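Local coordinates for protein fumarate reductase iron-sulfur subunit (Mycolicibacterium smegmatis, PDB 7D6V) that probably carries electrons through its three iron-sulfur clusters, from the flavoprotein subunit toward the membrane anchor and quinone, in a mycobacterial succinate dehydrogenase, at residues A2-D14 against E19-E31. Numbering follows the deposited sequence.
Sequences ATYDAKLRVWRGD and ELHDYTVEVNDGE
Tyr4 and Val27 lie side by side at one end of an antiparallel hairpin, with Val27 CB over one face of the phenol ring in a CH-pi contact, 4.2 Å from the ring centroid. The ring reaches this position because Tyr4 CG sits between its own backbone N and carbonyl carbon (chi1 64°), which turns it over its cross-strand partner. Val27 CG2 meets Ala6 CB at 3.5 Å, and Leu8 CD1 touches Val25 CG2 obliquely, so apolar groups continue along this face. Further on, the chain of Arg12, bent at chi2 and chi3, crosses Tyr23 at about a right angle and gives a bent hydrogen bond from NH2 to Tyr23 OH (3.1 Å, 139° at the hydrogen), the hydroxyl at the guanidinium edge and a little out of its plane. Arg12 CG also packs against His21 ND1. On the opposite face Leu20 divides its branches: CD2 rests against Trp11 CB (3.6 Å) at the indole edge, whereas CD1 meets the Arg9 side chain. Paired backbone bonds bind Tyr4, Ala6 and Leu8 to Val27, Val25 and Tyr23. Beyond the last bridge, Thr3 OG1 donates to Asn28 OD1 (2.8 Å); the same amide gives ND2 to Glu26 OE1 and, across the type II turn Asn28-Glu31, to Glu31 OE2. Trp11 NE1 hydrogen-bonds to Gln20 O of the membrane anchor subunit. In this N-terminal hairpin of the ferredoxin-like beta-grasp domain, strand 4-14 runs between strand 17-27 and the parallel strand 86-87, and helix 33-43 packs on Leu8 and Val25.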
ATOM      1  N   ALA B   2     -29.264   6.744  -8.545  1.00 28.53           N
ATOM      2  CA  ALA B   2     -29.486   6.062  -9.812  1.00 28.53           C
ATOM      3  C   ALA B   2     -29.023   4.615  -9.743  1.00 28.53           C
ATOM      4  O   ALA B   2     -27.907   4.290 -10.146  1.00 28.53           O
ATOM      5  CB  ALA B   2     -28.775   6.790 -10.939  1.00 28.53           C
ATOM      6  N   THR B   3     -29.887   3.751  -9.219  1.00 25.97           N
ATOM      7  CA  THR B   3     -29.630   2.319  -9.176  1.00 25.97           C
ATOM      8  C   THR B   3     -30.111   1.685 -10.472  1.00 25.97           C
ATOM      9  O   THR B   3     -31.276   1.835 -10.850  1.00 25.97           O
ATOM     10  CB  THR B   3     -30.329   1.678  -7.977  1.00 25.97           C
ATOM     11  OG1 THR B   3     -29.839   2.268  -6.767  1.00 25.97           O
ATOM     12  CG2 THR B   3     -30.078   0.191  -7.943  1.00 25.97           C
ATOM     13  N   TYR B   4     -29.210   0.979 -11.151  1.00 24.17           N
ATOM     14  CA  TYR B   4     -29.498   0.387 -12.447  1.00 24.17           C
ATOM     15  C   TYR B   4     -28.881  -1.003 -12.501  1.00 24.17           C
ATOM     16  O   TYR B   4     -28.205  -1.443 -11.568  1.00 24.17           O
ATOM     17  CB  TYR B   4     -28.973   1.265 -13.589  1.00 24.17           C
ATOM     18  CG  TYR B   4     -27.470   1.408 -13.610  1.00 24.17           C
ATOM     19  CD1 TYR B   4     -26.704   0.730 -14.543  1.00 24.17           C
ATOM     20  CD2 TYR B   4     -26.818   2.220 -12.698  1.00 24.17           C
ATOM     21  CE1 TYR B   4     -25.334   0.854 -14.565  1.00 24.17           C
ATOM     22  CE2 TYR B   4     -25.449   2.349 -12.713  1.00 24.17           C
ATOM     23  CZ  TYR B   4     -24.712   1.666 -13.650  1.00 24.17           C
ATOM     24  OH  TYR B   4     -23.344   1.796 -13.669  1.00 24.17           O
ATOM     25  N   ASP B   5     -29.120  -1.693 -13.610  1.00 23.28           N
ATOM     26  CA  ASP B   5     -28.579  -3.024 -13.856  1.00 23.28           C
ATOM     27  C   ASP B   5     -27.488  -2.896 -14.910  1.00 23.28           C
ATOM     28  O   ASP B   5     -27.761  -2.497 -16.045  1.00 23.28           O
ATOM     29  CB  ASP B   5     -29.680  -3.981 -14.307  1.00 23.28           C
ATOM     30  CG  ASP B   5     -30.438  -4.591 -13.142  1.00 23.28           C
ATOM     31  OD1 ASP B   5     -29.828  -4.802 -12.075  1.00 23.28           O
ATOM     32  OD2 ASP B   5     -31.646  -4.860 -13.295  1.00 23.28           O
ATOM     33  N   ALA B   6     -26.259  -3.229 -14.534  1.00 21.24           N
ATOM     34  CA  ALA B   6     -25.119  -3.100 -15.425  1.00 21.24           C
ATOM     35  C   ALA B   6     -24.845  -4.407 -16.155  1.00 21.24           C
ATOM     36  O   ALA B   6     -25.337  -5.474 -15.784  1.00 21.24           O
ATOM     37  CB  ALA B   6     -23.874  -2.670 -14.654  1.00 21.24           C
ATOM     38  N   LYS B   7     -24.044  -4.309 -17.212  1.00 19.90           N
ATOM     39  CA  LYS B   7     -23.611  -5.460 -17.996  1.00 19.90           C
ATOM     40  C   LYS B   7     -22.121  -5.676 -17.766  1.00 19.90           C
ATOM     41  O   LYS B   7     -21.293  -4.872 -18.212  1.00 19.90           O
ATOM     42  CB  LYS B   7     -23.920  -5.261 -19.478  1.00 19.90           C
ATOM     43  CG  LYS B   7     -25.407  -5.166 -19.784  1.00 19.90           C
ATOM     44  CD  LYS B   7     -25.667  -5.038 -21.273  1.00 19.90           C
ATOM     45  CE  LYS B   7     -25.233  -3.679 -21.800  1.00 19.90           C
ATOM     46  NZ  LYS B   7     -26.048  -2.569 -21.246  1.00 19.90           N
ATOM     47  N   LEU B   8     -21.792  -6.751 -17.059  1.00 17.55           N
ATOM     48  CA  LEU B   8     -20.424  -7.211 -16.880  1.00 17.55           C
ATOM     49  C   LEU B   8     -20.122  -8.337 -17.859  1.00 17.55           C
ATOM     50  O   LEU B   8     -21.018  -9.031 -18.341  1.00 17.55           O
ATOM     51  CB  LEU B   8     -20.194  -7.693 -15.448  1.00 17.55           C
ATOM     52  CG  LEU B   8     -20.271  -6.660 -14.329  1.00 17.55           C
ATOM     53  CD1 LEU B   8     -20.155  -7.347 -12.984  1.00 17.55           C
ATOM     54  CD2 LEU B   8     -19.183  -5.620 -14.492  1.00 17.55           C
ATOM     55  N   ARG B   9     -18.837  -8.500 -18.162  1.00 16.63           N
ATOM     56  CA  ARG B   9     -18.384  -9.508 -19.109  1.00 16.63           C
ATOM     57  C   ARG B   9     -17.146 -10.201 -18.521  1.00 16.63           C
ATOM     58  O   ARG B   9     -16.062 -10.209 -19.091  1.00 16.63           O
ATOM     59  CB  ARG B   9     -18.164  -8.889 -20.491  1.00 16.63           C
ATOM     60  CG  ARG B   9     -17.817  -9.892 -21.567  1.00 16.63           C
ATOM     61  CD  ARG B   9     -17.622  -9.269 -22.943  1.00 16.63           C
ATOM     62  NE  ARG B   9     -16.453  -8.404 -23.036  1.00 16.63           N
ATOM     63  CZ  ARG B   9     -16.187  -7.633 -24.084  1.00 16.63           C
ATOM     64  NH1 ARG B   9     -17.009  -7.627 -25.121  1.00 16.63           N
ATOM     65  NH2 ARG B   9     -15.101  -6.874 -24.101  1.00 16.63           N
ATOM     66  N   VAL B  10     -17.303 -10.734 -17.305  1.00 14.70           N
ATOM     67  CA  VAL B  10     -16.193 -11.292 -16.535  1.00 14.70           C
ATOM     68  C   VAL B  10     -15.617 -12.533 -17.210  1.00 14.70           C
ATOM     69  O   VAL B  10     -16.352 -13.380 -17.735  1.00 14.70           O
ATOM     70  CB  VAL B  10     -16.674 -11.614 -15.108  1.00 14.70           C
ATOM     71  CG1 VAL B  10     -15.582 -12.291 -14.300  1.00 14.70           C
ATOM     72  CG2 VAL B  10     -17.156 -10.355 -14.416  1.00 14.70           C
ATOM     73  N   TRP B  11     -14.287 -12.652 -17.180  1.00 14.26           N
ATOM     74  CA  TRP B  11     -13.588 -13.798 -17.756  1.00 14.26           C
ATOM     75  C   TRP B  11     -13.599 -14.983 -16.794  1.00 14.26           C
ATOM     76  O   TRP B  11     -13.250 -14.842 -15.618  1.00 14.26           O
ATOM     77  CB  TRP B  11     -12.145 -13.418 -18.096  1.00 14.26           C
ATOM     78  CG  TRP B  11     -11.385 -14.477 -18.849  1.00 14.26           C
ATOM     79  CD1 TRP B  11     -11.302 -14.616 -20.200  1.00 14.26           C
ATOM     80  CD2 TRP B  11     -10.603 -15.541 -18.290  1.00 14.26           C
ATOM     81  NE1 TRP B  11     -10.522 -15.696 -20.519  1.00 14.26           N
ATOM     82  CE2 TRP B  11     -10.083 -16.284 -19.364  1.00 14.26           C
ATOM     83  CE3 TRP B  11     -10.299 -15.941 -16.987  1.00 14.26           C
ATOM     84  CZ2 TRP B  11      -9.272 -17.397 -19.175  1.00 14.26           C
ATOM     85  CZ3 TRP B  11      -9.498 -17.045 -16.803  1.00 14.26           C
ATOM     86  CH2 TRP B  11      -8.994 -17.762 -17.889  1.00 14.26           C
ATOM     87  N   ARG B  12     -13.990 -16.155 -17.296  1.00 14.46           N
ATOM     88  CA  ARG B  12     -14.030 -17.384 -16.514  1.00 14.46           C
ATOM     89  C   ARG B  12     -13.161 -18.448 -17.170  1.00 14.46           C
ATOM     90  O   ARG B  12     -13.133 -18.566 -18.395  1.00 14.46           O
ATOM     91  CB  ARG B  12     -15.462 -17.923 -16.373  1.00 14.46           C
ATOM     92  CG  ARG B  12     -16.495 -16.918 -15.919  1.00 14.46           C
ATOM     93  CD  ARG B  12     -16.280 -16.471 -14.489  1.00 14.46           C
ATOM     94  NE  ARG B  12     -16.038 -17.583 -13.576  1.00 14.46           N
ATOM     95  CZ  ARG B  12     -16.983 -18.209 -12.883  1.00 14.46           C
ATOM     96  NH1 ARG B  12     -16.664 -19.206 -12.075  1.00 14.46           N
ATOM     97  NH2 ARG B  12     -18.250 -17.845 -13.006  1.00 14.46           N
ATOM     98  N   GLY B  13     -12.462 -19.222 -16.357  1.00 15.20           N
ATOM     99  CA  GLY B  13     -11.665 -20.322 -16.858  1.00 15.20           C
ATOM    100  C   GLY B  13     -10.469 -20.573 -15.964  1.00 15.20           C
ATOM    101  O   GLY B  13     -10.386 -20.070 -14.850  1.00 15.20           O
ATOM    102  N   ASP B  14      -9.545 -21.373 -16.483  1.00 17.74           N
ATOM    103  CA  ASP B  14      -8.302 -21.696 -15.787  1.00 17.74           C
ATOM    104  C   ASP B  14      -7.191 -21.775 -16.828  1.00 17.74           C
ATOM    105  O   ASP B  14      -7.337 -21.312 -17.964  1.00 17.74           O
ATOM    106  CB  ASP B  14      -8.443 -22.980 -14.952  1.00 17.74           C
ATOM    107  CG  ASP B  14      -8.938 -24.164 -15.762  1.00 17.74           C
ATOM    108  OD1 ASP B  14      -9.758 -24.939 -15.230  1.00 17.74           O
ATOM    109  OD2 ASP B  14      -8.511 -24.332 -16.920  1.00 17.74           O
ATOM    110  N   GLU B  19     -12.917 -18.047 -21.188  1.00 16.03           N
ATOM    111  CA  GLU B  19     -13.916 -17.347 -21.981  1.00 16.03           C
ATOM    112  C   GLU B  19     -14.506 -16.225 -21.145  1.00 16.03           C
ATOM    113  O   GLU B  19     -14.502 -16.288 -19.914  1.00 16.03           O
ATOM    114  CB  GLU B  19     -15.018 -18.312 -22.431  1.00 16.03           C
ATOM    115  CG  GLU B  19     -15.781 -17.892 -23.656  1.00 16.03           C
ATOM    116  CD  GLU B  19     -16.915 -18.844 -23.957  1.00 16.03           C
ATOM    117  OE1 GLU B  19     -17.251 -19.657 -23.072  1.00 16.03           O
ATOM    118  OE2 GLU B  19     -17.474 -18.780 -25.072  1.00 16.03           O
ATOM    119  N   LEU B  20     -15.014 -15.202 -21.825  1.00 15.43           N
ATOM    120  CA  LEU B  20     -15.772 -14.154 -21.158  1.00 15.43           C
ATOM    121  C   LEU B  20     -17.225 -14.584 -21.016  1.00 15.43           C
ATOM    122  O   LEU B  20     -17.783 -15.238 -21.901  1.00 15.43           O
ATOM    123  CB  LEU B  20     -15.691 -12.842 -21.936  1.00 15.43           C
ATOM    124  CG  LEU B  20     -14.322 -12.185 -22.104  1.00 15.43           C
ATOM    125  CD1 LEU B  20     -14.389 -11.097 -23.158  1.00 15.43           C
ATOM    126  CD2 LEU B  20     -13.819 -11.623 -20.795  1.00 15.43           C
ATOM    127  N   HIS B  21     -17.837 -14.214 -19.892  1.00 15.89           N
ATOM    128  CA  HIS B  21     -19.219 -14.562 -19.598  1.00 15.89           C
ATOM    129  C   HIS B  21     -20.005 -13.302 -19.271  1.00 15.89           C
ATOM    130  O   HIS B  21     -19.495 -12.396 -18.608  1.00 15.89           O
ATOM    131  CB  HIS B  21     -19.300 -15.553 -18.435  1.00 15.89           C
ATOM    132  CG  HIS B  21     -18.984 -16.963 -18.824  1.00 15.89           C
ATOM    133  ND1 HIS B  21     -17.697 -17.404 -19.042  1.00 15.89           N
ATOM    134  CD2 HIS B  21     -19.788 -18.030 -19.039  1.00 15.89           C
ATOM    135  CE1 HIS B  21     -17.722 -18.682 -19.372  1.00 15.89           C
ATOM    136  NE2 HIS B  21     -18.979 -19.086 -19.377  1.00 15.89           N
ATOM    137  N   ASP B  22     -21.254 -13.257 -19.724  1.00 16.54           N
ATOM    138  CA  ASP B  22     -22.105 -12.082 -19.582  1.00 16.54           C
ATOM    139  C   ASP B  22     -22.978 -12.219 -18.341  1.00 16.54           C
ATOM    140  O   ASP B  22     -23.767 -13.161 -18.234  1.00 16.54           O
ATOM    141  CB  ASP B  22     -22.971 -11.894 -20.827  1.00 16.54           C
ATOM    142  CG  ASP B  22     -22.183 -11.379 -22.012  1.00 16.54           C
ATOM    143  OD1 ASP B  22     -21.200 -10.642 -21.800  1.00 16.54           O
ATOM    144  OD2 ASP B  22     -22.546 -11.707 -23.159  1.00 16.54           O
ATOM    145  N   TYR B  23     -22.841 -11.273 -17.414  1.00 16.96           N
ATOM    146  CA  TYR B  23     -23.643 -11.228 -16.201  1.00 16.96           C
ATOM    147  C   TYR B  23     -24.305  -9.862 -16.070  1.00 16.96           C
ATOM    148  O   TYR B  23     -23.755  -8.847 -16.499  1.00 16.96           O
ATOM    149  CB  TYR B  23     -22.794 -11.510 -14.957  1.00 16.96           C
ATOM    150  CG  TYR B  23     -22.096 -12.847 -14.974  1.00 16.96           C
ATOM    151  CD1 TYR B  23     -20.730 -12.935 -15.192  1.00 16.96           C
ATOM    152  CD2 TYR B  23     -22.802 -14.020 -14.766  1.00 16.96           C
ATOM    153  CE1 TYR B  23     -20.091 -14.155 -15.208  1.00 16.96           C
ATOM    154  CE2 TYR B  23     -22.173 -15.238 -14.779  1.00 16.96           C
ATOM    155  CZ  TYR B  23     -20.818 -15.303 -14.999  1.00 16.96           C
ATOM    156  OH  TYR B  23     -20.190 -16.526 -15.011  1.00 16.96           O
ATOM    157  N   THR B  24     -25.494  -9.846 -15.469  1.00 19.94           N
ATOM    158  CA  THR B  24     -26.234  -8.616 -15.206  1.00 19.94           C
ATOM    159  C   THR B  24     -26.354  -8.426 -13.700  1.00 19.94           C
ATOM    160  O   THR B  24     -26.964  -9.254 -13.018  1.00 19.94           O
ATOM    161  CB  THR B  24     -27.622  -8.652 -15.848  1.00 19.94           C
ATOM    162  OG1 THR B  24     -27.494  -8.841 -17.261  1.00 19.94           O
ATOM    163  CG2 THR B  24     -28.363  -7.354 -15.583  1.00 19.94           C
ATOM    164  N   VAL B  25     -25.783  -7.337 -13.189  1.00 20.30           N
ATOM    165  CA  VAL B  25     -25.729  -7.075 -11.756  1.00 20.30           C
ATOM    166  C   VAL B  25     -26.289  -5.687 -11.478  1.00 20.30           C
ATOM    167  O   VAL B  25     -26.179  -4.773 -12.299  1.00 20.30           O
ATOM    168  CB  VAL B  25     -24.290  -7.198 -11.202  1.00 20.30           C
ATOM    169  CG1 VAL B  25     -24.291  -7.214  -9.684  1.00 20.30           C
ATOM    170  CG2 VAL B  25     -23.607  -8.440 -11.747  1.00 20.30           C
ATOM    171  N   GLU B  26     -26.893  -5.537 -10.302  1.00 23.04           N
ATOM    172  CA  GLU B  26     -27.429  -4.258  -9.859  1.00 23.04           C
ATOM    173  C   GLU B  26     -26.318  -3.381  -9.295  1.00 23.04           C
ATOM    174  O   GLU B  26     -25.540  -3.821  -8.445  1.00 23.04           O
ATOM    175  CB  GLU B  26     -28.509  -4.491  -8.807  1.00 23.04           C
ATOM    176  CG  GLU B  26     -29.120  -3.235  -8.240  1.00 23.04           C
ATOM    177  CD  GLU B  26     -29.562  -3.414  -6.802  1.00 23.04           C
ATOM    178  OE1 GLU B  26     -28.688  -3.428  -5.910  1.00 23.04           O
ATOM    179  OE2 GLU B  26     -30.781  -3.542  -6.562  1.00 23.04           O
ATOM    180  N   VAL B  27     -26.247  -2.138  -9.765  1.00 23.97           N
ATOM    181  CA  VAL B  27     -25.218  -1.189  -9.355  1.00 23.97           C
ATOM    182  C   VAL B  27     -25.885  -0.021  -8.644  1.00 23.97           C
ATOM    183  O   VAL B  27     -26.874   0.528  -9.140  1.00 23.97           O
ATOM    184  CB  VAL B  27     -24.391  -0.696 -10.555  1.00 23.97           C
ATOM    185  CG1 VAL B  27     -23.383   0.351 -10.116  1.00 23.97           C
ATOM    186  CG2 VAL B  27     -23.685  -1.856 -11.216  1.00 23.97           C
ATOM    187  N   ASN B  28     -25.352   0.346  -7.486  1.00 26.84           N
ATOM    188  CA  ASN B  28     -25.793   1.519  -6.748  1.00 26.84           C
ATOM    189  C   ASN B  28     -24.768   2.642  -6.873  1.00 26.84           C
ATOM    190  O   ASN B  28     -23.620   2.432  -7.266  1.00 26.84           O
ATOM    191  CB  ASN B  28     -26.028   1.180  -5.274  1.00 26.84           C
ATOM    192  CG  ASN B  28     -27.155   0.197  -5.075  1.00 26.84           C
ATOM    193  OD1 ASN B  28     -28.326   0.559  -5.144  1.00 26.84           O
ATOM    194  ND2 ASN B  28     -26.808  -1.057  -4.820  1.00 26.84           N
ATOM    195  N   ASP B  29     -25.204   3.850  -6.530  1.00 29.60           N
ATOM    196  CA  ASP B  29     -24.320   5.007  -6.571  1.00 29.60           C
ATOM    197  C   ASP B  29     -23.238   4.889  -5.503  1.00 29.60           C
ATOM    198  O   ASP B  29     -23.527   4.590  -4.343  1.00 29.60           O
ATOM    199  CB  ASP B  29     -25.118   6.291  -6.367  1.00 29.60           C
ATOM    200  CG  ASP B  29     -25.919   6.683  -7.590  1.00 29.60           C
ATOM    201  OD1 ASP B  29     -25.319   6.840  -8.673  1.00 29.60           O
ATOM    202  OD2 ASP B  29     -27.151   6.835  -7.467  1.00 29.60           O
ATOM    203  N   GLY B  30     -21.992   5.124  -5.901  1.00 29.64           N
ATOM    204  CA  GLY B  30     -20.887   5.137  -4.965  1.00 29.64           C
ATOM    205  C   GLY B  30     -20.211   3.810  -4.717  1.00 29.64           C
ATOM    206  O   GLY B  30     -19.501   3.676  -3.714  1.00 29.64           O
ATOM    207  N   GLU B  31     -20.394   2.826  -5.590  1.00 26.69           N
ATOM    208  CA  GLU B  31     -19.824   1.501  -5.403  1.00 26.69           C
ATOM    209  C   GLU B  31     -18.668   1.280  -6.366  1.00 26.69           C
ATOM    210  O   GLU B  31     -18.686   1.763  -7.497  1.00 26.69           O
ATOM    211  CB  GLU B  31     -20.880   0.419  -5.610  1.00 26.69           C
ATOM    212  CG  GLU B  31     -21.960   0.427  -4.557  1.00 26.69           C
ATOM    213  CD  GLU B  31     -23.001  -0.630  -4.798  1.00 26.69           C
ATOM    214  OE1 GLU B  31     -22.947  -1.278  -5.863  1.00 26.69           O
ATOM    215  OE2 GLU B  31     -23.873  -0.815  -3.927  1.00 26.69           O
TER